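Prephenate dehydrogenase (Corynebacterium glutamicum ATCC 13032, PDB 3KTD) probably catalyses the NAD(P)+-dependent oxidative decarboxylation of prephenate to 4-hydroxyphenylpyruvate, a step on the route to tyrosine. Local coordinates at the interface of chains A and B. Coordinates in Å, arbitrary orientation; residue numbers count along the deposited sequence, not the author numbering. Chains: chain A/B, Prephenate dehydrogenase.

Contact 1: the interface of chains A and B. Residues chain A 146, 148, 183, 190, 312; chain B 218, 221-222.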
loop_
_atom_site.group_PDB
_atom_site.type_symbol
_atom_site.label_atom_id
_atom_site.label_comp_id
_atom_site.label_asym_id
_atom_site.label_seq_id
_atom_site.Cartn_x
_atom_site.Cartn_y
_atom_site.Cartn_z
ATOM N N VAL A 146 -16.604 6.849 -4.722
ATOM C CA VAL A 146 -16.780 7.469 -6.026
ATOM C C VAL A 146 -17.482 6.489 -6.956
ATOM O O VAL A 146 -17.182 5.305 -6.957
ATOM C CB VAL A 146 -15.445 7.861 -6.688
ATOM C CG1 VAL A 146 -15.708 8.430 -8.103
ATOM C CG2 VAL A 146 -14.663 8.840 -5.826
ATOM N N VAL A 148 -18.184 6.578 -10.956
ATOM C CA VAL A 148 -18.073 7.261 -12.232
ATOM C C VAL A 148 -19.308 6.964 -13.099
ATOM O O VAL A 148 -19.770 5.826 -13.162
ATOM C CB VAL A 148 -16.805 6.854 -13.004
ATOM C CG1 VAL A 148 -16.781 7.513 -14.396
ATOM C CG2 VAL A 148 -15.557 7.209 -12.197
ATOM N N VAL A 183 -18.946 11.090 -10.174
ATOM C CA VAL A 183 -17.963 11.844 -10.941
ATOM C C VAL A 183 -18.195 11.518 -12.405
ATOM O O VAL A 183 -18.133 10.358 -12.791
ATOM C CB VAL A 183 -16.529 11.421 -10.594
ATOM C CG1 VAL A 183 -15.534 12.141 -11.479
ATOM C CG2 VAL A 183 -16.246 11.701 -9.158
ATOM N N HIS A 190 -11.136 8.443 -18.253
ATOM C CA HIS A 190 -11.327 7.457 -17.187
ATOM C C HIS A 190 -10.306 6.323 -17.223
ATOM O O HIS A 190 -9.706 5.988 -16.203
ATOM C CB HIS A 190 -12.722 6.841 -17.268
ATOM C CG HIS A 190 -12.915 5.679 -16.350
ATOM N ND1 HIS A 190 -12.535 4.396 -16.688
ATOM C CD2 HIS A 190 -13.441 5.605 -15.104
ATOM C CE1 HIS A 190 -12.829 3.580 -15.690
ATOM N NE2 HIS A 190 -13.379 4.286 -14.717
ATOM N N ARG A 312 -13.117 16.799 -2.658
ATOM C CA ARG A 312 -13.441 16.908 -4.084
ATOM C C ARG A 312 -14.408 18.078 -4.273
ATOM O O ARG A 312 -15.342 18.237 -3.484
ATOM C CB ARG A 312 -14.106 15.646 -4.624
ATOM C CG ARG A 312 -13.246 14.414 -4.625
ATOM C CD ARG A 312 -14.004 13.226 -5.215
ATOM N NE ARG A 312 -13.255 11.993 -5.004
ATOM C CZ ARG A 312 -13.334 11.232 -3.918
ATOM N NH1 ARG A 312 -14.160 11.541 -2.927
ATOM N NH2 ARG A 312 -12.588 10.139 -3.826
ATOM N N LEU B 218 -8.464 14.395 -12.110
ATOM C CA LEU B 218 -9.332 13.226 -12.233
ATOM C C LEU B 218 -8.696 11.970 -11.655
ATOM O O LEU B 218 -9.360 11.238 -10.918
ATOM C CB LEU B 218 -9.739 12.968 -13.683
ATOM C CG LEU B 218 -10.781 11.857 -13.847
ATOM C CD1 LEU B 218 -12.139 12.289 -13.293
ATOM C CD2 LEU B 218 -10.891 11.444 -15.311
ATOM N N SER B 221 -8.742 11.942 -7.969
ATOM C CA SER B 221 -10.113 11.859 -7.499
ATOM C C SER B 221 -10.655 10.428 -7.590
ATOM O O SER B 221 -11.443 10.002 -6.746
ATOM C CB SER B 221 -10.974 12.830 -8.299
ATOM O OG SER B 221 -12.310 12.803 -7.856
ATOM N N LEU B 222 -10.215 9.693 -8.606
ATOM C CA LEU B 222 -10.635 8.304 -8.829
ATOM C C LEU B 222 -9.812 7.251 -8.063
ATOM O O LEU B 222 -10.192 6.067 -8.025
ATOM C CB LEU B 222 -10.578 7.966 -10.332
ATOM C CG LEU B 222 -11.527 8.706 -11.279
ATOM C CD1 LEU B 222 -11.522 8.016 -12.623
ATOM C CD2 LEU B 222 -12.935 8.770 -10.738
#

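Contact 2: the interface of chains A and B. Residues chain A 196, 255, 258-259, 262; chain B 210-211, 214.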
loop_
_atom_site.group_PDB
_atom_site.type_symbol
_atom_site.label_atom_id
_atom_site.label_comp_id
_atom_site.label_asym_id
_atom_site.label_seq_id
_atom_site.Cartn_x
_atom_site.Cartn_y
_atom_site.Cartn_z
ATOM N N ARG A 196 -3.477 4.536 -14.239
ATOM C CA ARG A 196 -2.532 5.108 -13.299
ATOM C C ARG A 196 -2.821 4.710 -11.858
ATOM O O ARG A 196 -1.948 4.168 -11.186
ATOM C CB ARG A 196 -2.544 6.630 -13.406
ATOM C CG ARG A 196 -2.067 7.174 -14.758
ATOM C CD ARG A 196 -2.313 8.682 -14.866
ATOM N NE ARG A 196 -1.747 9.240 -16.088
ATOM C CZ ARG A 196 -0.468 9.564 -16.265
ATOM N NH1 ARG A 196 0.427 9.393 -15.298
ATOM N NH2 ARG A 196 -0.077 10.056 -17.429
ATOM N N ALA A 255 1.026 4.537 -18.875
ATOM C CA ALA A 255 1.229 4.694 -17.439
ATOM C C ALA A 255 2.491 3.945 -16.970
ATOM O O ALA A 255 3.325 4.512 -16.278
ATOM C CB ALA A 255 -0.012 4.214 -16.682
ATOM N N GLU A 258 5.724 5.642 -17.853
ATOM C CA GLU A 258 6.066 6.741 -16.968
ATOM C C GLU A 258 6.757 6.161 -15.735
ATOM O O GLU A 258 7.751 6.703 -15.264
ATOM C CB GLU A 258 4.832 7.552 -16.563
ATOM C CG GLU A 258 4.262 8.432 -17.662
ATOM C CD GLU A 258 3.323 9.515 -17.131
ATOM O OE1 GLU A 258 3.330 9.803 -15.904
ATOM O OE2 GLU A 258 2.577 10.094 -17.953
ATOM N N ALA A 259 6.226 5.051 -15.230
ATOM C CA ALA A 259 6.806 4.376 -14.083
ATOM C C ALA A 259 8.254 3.939 -14.377
ATOM O O ALA A 259 9.137 4.151 -13.560
ATOM C CB ALA A 259 5.960 3.193 -13.700
ATOM N N ILE A 262 10.666 6.980 -14.547
ATOM C CA ILE A 262 10.953 7.482 -13.202
ATOM C C ILE A 262 11.921 6.541 -12.487
ATOM O O ILE A 262 12.900 6.985 -11.892
ATOM C CB ILE A 262 9.658 7.665 -12.380
ATOM C CG1 ILE A 262 8.801 8.788 -12.977
ATOM C CG2 ILE A 262 9.966 8.013 -10.933
ATOM C CD1 ILE A 262 7.408 8.890 -12.384
ATOM N N ILE B 210 3.669 9.649 -7.998
ATOM C CA ILE B 210 3.962 10.608 -9.054
ATOM C C ILE B 210 3.168 10.292 -10.307
ATOM O O ILE B 210 2.567 11.190 -10.916
ATOM C CB ILE B 210 5.454 10.609 -9.426
ATOM C CG1 ILE B 210 6.305 11.123 -8.265
ATOM C CG2 ILE B 210 5.724 11.491 -10.644
ATOM C CD1 ILE B 210 7.807 10.919 -8.486
ATOM N N VAL B 211 3.167 9.023 -10.714
ATOM C CA VAL B 211 2.416 8.649 -11.903
ATOM C C VAL B 211 0.955 9.056 -11.739
ATOM O O VAL B 211 0.373 9.653 -12.637
ATOM C CB VAL B 211 2.495 7.165 -12.212
ATOM C CG1 VAL B 211 1.496 6.814 -13.337
ATOM C CG2 VAL B 211 3.914 6.783 -12.602
ATOM N N ASN B 214 0.604 12.759 -12.012
ATOM C CA ASN B 214 0.772 13.210 -13.389
ATOM C C ASN B 214 -0.553 13.126 -14.142
ATOM O O ASN B 214 -0.775 13.866 -15.086
ATOM C CB ASN B 214 1.861 12.404 -14.118
ATOM C CG ASN B 214 3.291 12.717 -13.621
ATOM O OD1 ASN B 214 3.538 13.723 -12.955
ATOM N ND2 ASN B 214 4.239 11.848 -13.976
#

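Contact 1: the interface of chains A and B
The guanidinium group of A:Arg312 presents its edge to the main-chain carbonyl of B:Ser221, which lies close to the guanidinium plane, while CG2 of A:Val146, from its own chain, rests on one face, 3.1 Å above that plane and displaced toward the rim. The grip is side-on: NE and NH2 of A:Arg312 both donate to the same oxygen, NE at 3.2 Å and NH2 at 3.1 Å from B:Ser221 O. NH2 comes in within the carbonyl plane, with a C=O...N angle of 149°, whereas NE is tilted somewhat from it. Two donors meeting on one acceptor probably restrict how far the guanidinium can swing, and the extended chain from CG to NE carries it across to chain B. The hydroxyl OG of B:Ser221 adds a weak bond from the same NE. That hydroxyl is directed toward the arginine stem by a first torsion of -179°, which sets OG opposite the backbone N.

The second flat group, the imidazole of A:His190, has CG2 of its own-chain neighbour A:Val148 at the ring edge, in plane. A:His190 CD2 also reaches CD1 of B:Leu222, 4.0 Å away.

Within this patch, B:Leu222 is the chief apolar group from chain B. B:Leu222 CD2 meets A:Val148 CG2 at 3.4 Å and A:Val146 CG1 at 3.8 Å, its side chain standing at roughly a right angle to both valines. CD2 points chiefly at the valines, while CD1 lies between A:His190 and A:Val148. One helical turn earlier, CD1 of B:Leu218 touches CG1 of A:Val183 at 3.9 Å.

The site is part of the two-fold subunit interface: the short helix 216-222 from the dimerization domain of chain B packs its last turn on strands 146-149 and 181-184 of chain A. The start of helix 187-214 contributes A:His190, and a loop leading to strand 314-317 contributes A:Arg312.

Contact 2: the interface of chains A and B
A:Arg196, A:Glu258 and B:Asn214 form the polar part of a helix-helix contact in the all-helical dimerization region typical of the prephenate/arogenate dehydrogenase family. Helices 187-214 and 249-270 of chain A receive the last turns of helix 187-214 of chain B.

The ionic interaction lies within chain A. A:Arg196 meets the carboxylate of A:Glu258 end-on, one nitrogen to each oxygen: NH2 forms a salt bridge with OE2 at 2.7 Å, and NH1 a nearly straight hydrogen bond to OE1 at 3.0 Å. Both oxygens lie near the guanidinium plane, yet the nitrogens stand above the carboxylate plane, so the two flat groups are not coplanar.

Hydrogen bonds also cross to chain B. A:Arg196 NH1 donates to the main-chain carbonyl of B:Val211 as well, 2.7 Å from NH1 to O, with the oxygen tilted from the guanidinium plane. From the amide of B:Asn214, ND2 donates to A:Glu258 OE1 at 3.0 Å with 165° at the hydrogen. The amide plane of B:Asn214 is turned 52° from the carboxylate, and ND2 reaches OE1 from the face opposite to the one used by A:Arg196 NH1. OE1 is therefore held between a donor of each chain. A:Arg196 both bonds chain B directly and, through its two bonds to A:Glu258, helps position the carboxylate that B:Asn214 meets. The arginine's charge, helped by the amide N-H, would be expected to favour the ionised carboxylate.

Apolar contacts flank the polar group. B:Val211 spreads its two methyls over different neighbours: CG1, opposite the backbone N at a chi1 of 171°, lies 3.9 Å from A:Arg196 CG on the aliphatic stem, while CG2 packs 4.0 Å from A:Ala259 CA on the helix surface. Farther along helix 249-270, the CD1 end of A:Ile262 meets the CG2 branch of B:Ile210 at 3.6 Å, the side chains slanting across one another.

Contact 1 and contact 2 lie about 18 Å apart, measured between the centres of their C-alpha atoms, along one two-fold symmetric interface. Helix 187-214 of chain A serves both, through its beginning in contact 1 and its next turns in contact 2. In chain B the end of the same helix acts in contact 2, and helix 216-222, which follows almost directly, acts in contact 1. The partner thus engages both the strand-bearing part of chain A and its helical part. With the twin contacts, this probably helps fix how the two parts are placed in the dimer.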